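Long-range contact in neurotoxin (Clostridium botulinum, PDB 2QN0), which probably acts as a zinc-dependent protease that cleaves neuronal SNARE proteins, as the light chain of botulinum neurotoxin serotype C1: residues I165-F173 and A188-F198. Residues are numbered along the deposited sequence; the frame is centred on the assembly and turned at random.
Sequences IIDPETSTF and ALSIISISPRF
Glu-169 and Ser-193 pair through two backbone hydrogen bonds, as do Ser-171 and Ile-191, and these four bonds join the strands. The bond from Ser-193 N to Glu-169 O is nearly straight, 176° at the hydrogen and 2.8 Å long. Between these pairs, Thr-170 faces Ile-192 in a non-hydrogen-bonded pair. Their side chains lie side by side and point the same way. Thr-170 OG1 rests 3.4 Å from Ile-192 CG1. With OG1 beside its own backbone N (chi1 -62°), Thr-170 OG1 is hydrogen-bonded to Glu-230 OE1. On the other face of the sheet, the Phe-173 ring crosses the Ile-191 side chain at about a right angle. Phe-173 CE2 lies 3.5 Å from Ile-191 CD1, and Ile-191 CB sits at the ring edge.

Beyond the paired strands, Pro-168 CB packs on Ile-194 CG1 at 3.7 Å. Further along, Ile-165 sets CG2 over the centre of one face of the Phe-198 ring, a CH-pi contact of 3.6 Å to the centroid. CG2 is anti to the backbone N of Ile-165, which turns this methyl onto the ring. Where the backbones diverge, one water accepts from Ser-195 N and may donate to Ile-165 O. At the far end another accepts from Phe-173 N and probably donates to Leu-189 O.

Strand 156-159 flanks strand 190-193 across from outermost strand 169-171. Helix 223-238 covers the face bearing Thr-170 and Ile-192. Its HExxH motif includes Glu-230; His-229 and His-233 bind zinc with Glu-269. The Thr-170 side chain is about 7 Å from the zinc ion. The antiparallel edge strand beside this helix is consistent with the zincin fold, where such a strand borders the active-site cleft.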
# COMPACT_ATOMS: atom_id res chain seq x y z
N ILE A 165 10.89 11.27 1.53
CA ILE A 165 10.34 10.58 2.69
C ILE A 165 8.86 10.84 2.98
O ILE A 165 8.19 9.98 3.54
CB ILE A 165 11.20 10.89 3.94
CG1 ILE A 165 12.60 10.29 3.75
CG2 ILE A 165 10.55 10.32 5.20
CD1 ILE A 165 13.59 10.63 4.86
N ILE A 166 8.35 12.00 2.58
CA ILE A 166 6.94 12.27 2.85
C ILE A 166 6.03 12.11 1.64
O ILE A 166 4.96 12.71 1.56
CB ILE A 166 6.73 13.68 3.46
CG1 ILE A 166 7.35 14.75 2.57
CG2 ILE A 166 7.33 13.72 4.86
CD1 ILE A 166 7.08 16.17 3.05
N ASP A 167 6.46 11.27 0.69
CA ASP A 167 5.66 11.00 -0.50
C ASP A 167 5.51 9.48 -0.66
O ASP A 167 6.12 8.87 -1.54
CB ASP A 167 6.33 11.60 -1.75
CG ASP A 167 5.47 11.46 -3.00
OD1 ASP A 167 4.23 11.39 -2.86
OD2 ASP A 167 6.03 11.43 -4.11
N PRO A 168 4.72 8.86 0.23
CA PRO A 168 4.51 7.41 0.17
C PRO A 168 4.05 7.02 -1.23
O PRO A 168 3.30 7.76 -1.87
CB PRO A 168 3.45 7.16 1.24
CG PRO A 168 2.73 8.47 1.34
CD PRO A 168 3.84 9.48 1.24
N GLU A 169 4.49 5.86 -1.70
CA GLU A 169 4.16 5.42 -3.05
C GLU A 169 4.02 3.91 -3.20
O GLU A 169 4.81 3.15 -2.65
CB GLU A 169 5.25 5.96 -3.99
CG GLU A 169 5.31 5.38 -5.38
CD GLU A 169 6.27 6.16 -6.26
OE1 GLU A 169 7.21 6.79 -5.72
OE2 GLU A 169 6.09 6.13 -7.50
N THR A 170 3.00 3.49 -3.94
CA THR A 170 2.75 2.07 -4.19
C THR A 170 2.89 1.85 -5.69
O THR A 170 2.33 2.62 -6.48
CB THR A 170 1.32 1.67 -3.78
OG1 THR A 170 1.16 1.89 -2.37
CG2 THR A 170 1.06 0.20 -4.10
N SER A 171 3.61 0.81 -6.08
CA SER A 171 3.82 0.55 -7.50
C SER A 171 3.84 -0.93 -7.84
O SER A 171 4.07 -1.78 -6.98
CB SER A 171 5.16 1.14 -7.96
OG SER A 171 5.36 2.45 -7.46
N THR A 172 3.59 -1.23 -9.12
CA THR A 172 3.70 -2.60 -9.62
C THR A 172 4.75 -2.44 -10.71
O THR A 172 5.05 -1.32 -11.12
CB THR A 172 2.38 -3.15 -10.20
OG1 THR A 172 1.93 -2.34 -11.29
CG2 THR A 172 1.31 -3.20 -9.11
N PHE A 173 5.30 -3.54 -11.19
CA PHE A 173 6.36 -3.47 -12.19
C PHE A 173 6.16 -4.48 -13.30
O PHE A 173 5.53 -5.51 -13.10
CB PHE A 173 7.70 -3.71 -11.48
CG PHE A 173 7.87 -2.86 -10.25
CD1 PHE A 173 8.48 -1.61 -10.33
CD2 PHE A 173 7.37 -3.29 -9.02
CE1 PHE A 173 8.57 -0.80 -9.21
CE2 PHE A 173 7.46 -2.47 -7.90
CZ PHE A 173 8.06 -1.23 -7.99
N ALA A 188 -1.00 -7.91 -9.76
CA ALA A 188 0.44 -8.12 -9.75
C ALA A 188 1.00 -7.74 -8.39
O ALA A 188 0.32 -7.10 -7.59
CB ALA A 188 1.10 -7.26 -10.82
N LEU A 189 2.23 -8.15 -8.13
CA LEU A 189 2.88 -7.84 -6.86
C LEU A 189 3.01 -6.33 -6.71
O LEU A 189 3.34 -5.63 -7.67
CB LEU A 189 4.28 -8.49 -6.82
CG LEU A 189 5.19 -8.19 -5.63
CD1 LEU A 189 6.18 -9.33 -5.47
CD2 LEU A 189 5.91 -6.86 -5.83
N SER A 190 2.73 -5.82 -5.51
CA SER A 190 2.84 -4.39 -5.23
C SER A 190 3.96 -4.13 -4.23
O SER A 190 4.18 -4.92 -3.32
CB SER A 190 1.55 -3.85 -4.61
OG SER A 190 0.47 -3.82 -5.53
N ILE A 191 4.66 -3.02 -4.41
CA ILE A 191 5.69 -2.62 -3.46
C ILE A 191 5.22 -1.27 -2.94
O ILE A 191 4.95 -0.35 -3.71
CB ILE A 191 7.08 -2.46 -4.11
CG1 ILE A 191 7.65 -3.84 -4.46
CG2 ILE A 191 8.02 -1.72 -3.14
CD1 ILE A 191 9.06 -3.81 -5.04
N ILE A 192 5.09 -1.17 -1.62
CA ILE A 192 4.66 0.06 -0.96
C ILE A 192 5.88 0.65 -0.24
O ILE A 192 6.43 0.01 0.65
CB ILE A 192 3.57 -0.23 0.09
CG1 ILE A 192 2.29 -0.74 -0.59
CG2 ILE A 192 3.28 1.04 0.90
CD1 ILE A 192 1.19 -1.14 0.39
N SER A 193 6.29 1.85 -0.64
CA SER A 193 7.44 2.52 -0.01
C SER A 193 6.85 3.62 0.86
O SER A 193 6.18 4.53 0.37
CB SER A 193 8.36 3.09 -1.09
OG SER A 193 8.82 2.05 -1.93
N ILE A 194 7.14 3.55 2.16
CA ILE A 194 6.51 4.48 3.08
C ILE A 194 7.17 4.53 4.46
O ILE A 194 7.95 3.65 4.83
CB ILE A 194 5.05 4.01 3.28
CG1 ILE A 194 4.25 4.97 4.14
CG2 ILE A 194 5.07 2.62 3.93
CD1 ILE A 194 2.79 4.54 4.29
N SER A 195 6.84 5.58 5.21
CA SER A 195 7.28 5.74 6.59
C SER A 195 6.12 6.47 7.26
O SER A 195 6.08 7.69 7.30
CB SER A 195 8.55 6.57 6.73
OG SER A 195 8.93 6.59 8.10
N PRO A 196 5.16 5.71 7.80
CA PRO A 196 3.97 6.26 8.47
C PRO A 196 4.21 7.24 9.61
O PRO A 196 3.34 8.07 9.88
CB PRO A 196 3.21 5.02 8.92
CG PRO A 196 3.60 3.99 7.91
CD PRO A 196 5.08 4.24 7.75
N ARG A 197 5.36 7.18 10.28
CA ARG A 197 5.57 8.10 11.40
C ARG A 197 5.78 9.54 10.95
O ARG A 197 5.76 10.46 11.77
CB ARG A 197 6.74 7.65 12.30
CG ARG A 197 8.14 8.00 11.84
CD ARG A 197 9.12 7.72 12.99
NE ARG A 197 10.52 7.87 12.61
CZ ARG A 197 11.14 9.04 12.47
NH1 ARG A 197 10.49 10.17 12.69
NH2 ARG A 197 12.42 9.07 12.11
N PHE A 198 5.99 9.75 9.65
CA PHE A 198 6.13 11.11 9.12
C PHE A 198 4.71 11.47 8.71
O PHE A 198 4.24 11.07 7.63
CB PHE A 198 7.08 11.12 7.93
CG PHE A 198 8.53 11.03 8.31
CD1 PHE A 198 9.28 12.18 8.52
CD2 PHE A 198 9.13 9.80 8.52
CE1 PHE A 198 10.61 12.11 8.92
CE2 PHE A 198 10.47 9.71 8.92
CZ PHE A 198 11.21 10.87 9.12
O HOH W 1 6.16 8.13 3.91
O HOH W 2 7.48 7.49 1.69
O HOH W 3 7.35 1.93 -4.22
O HOH W 4 4.91 -5.92 -9.97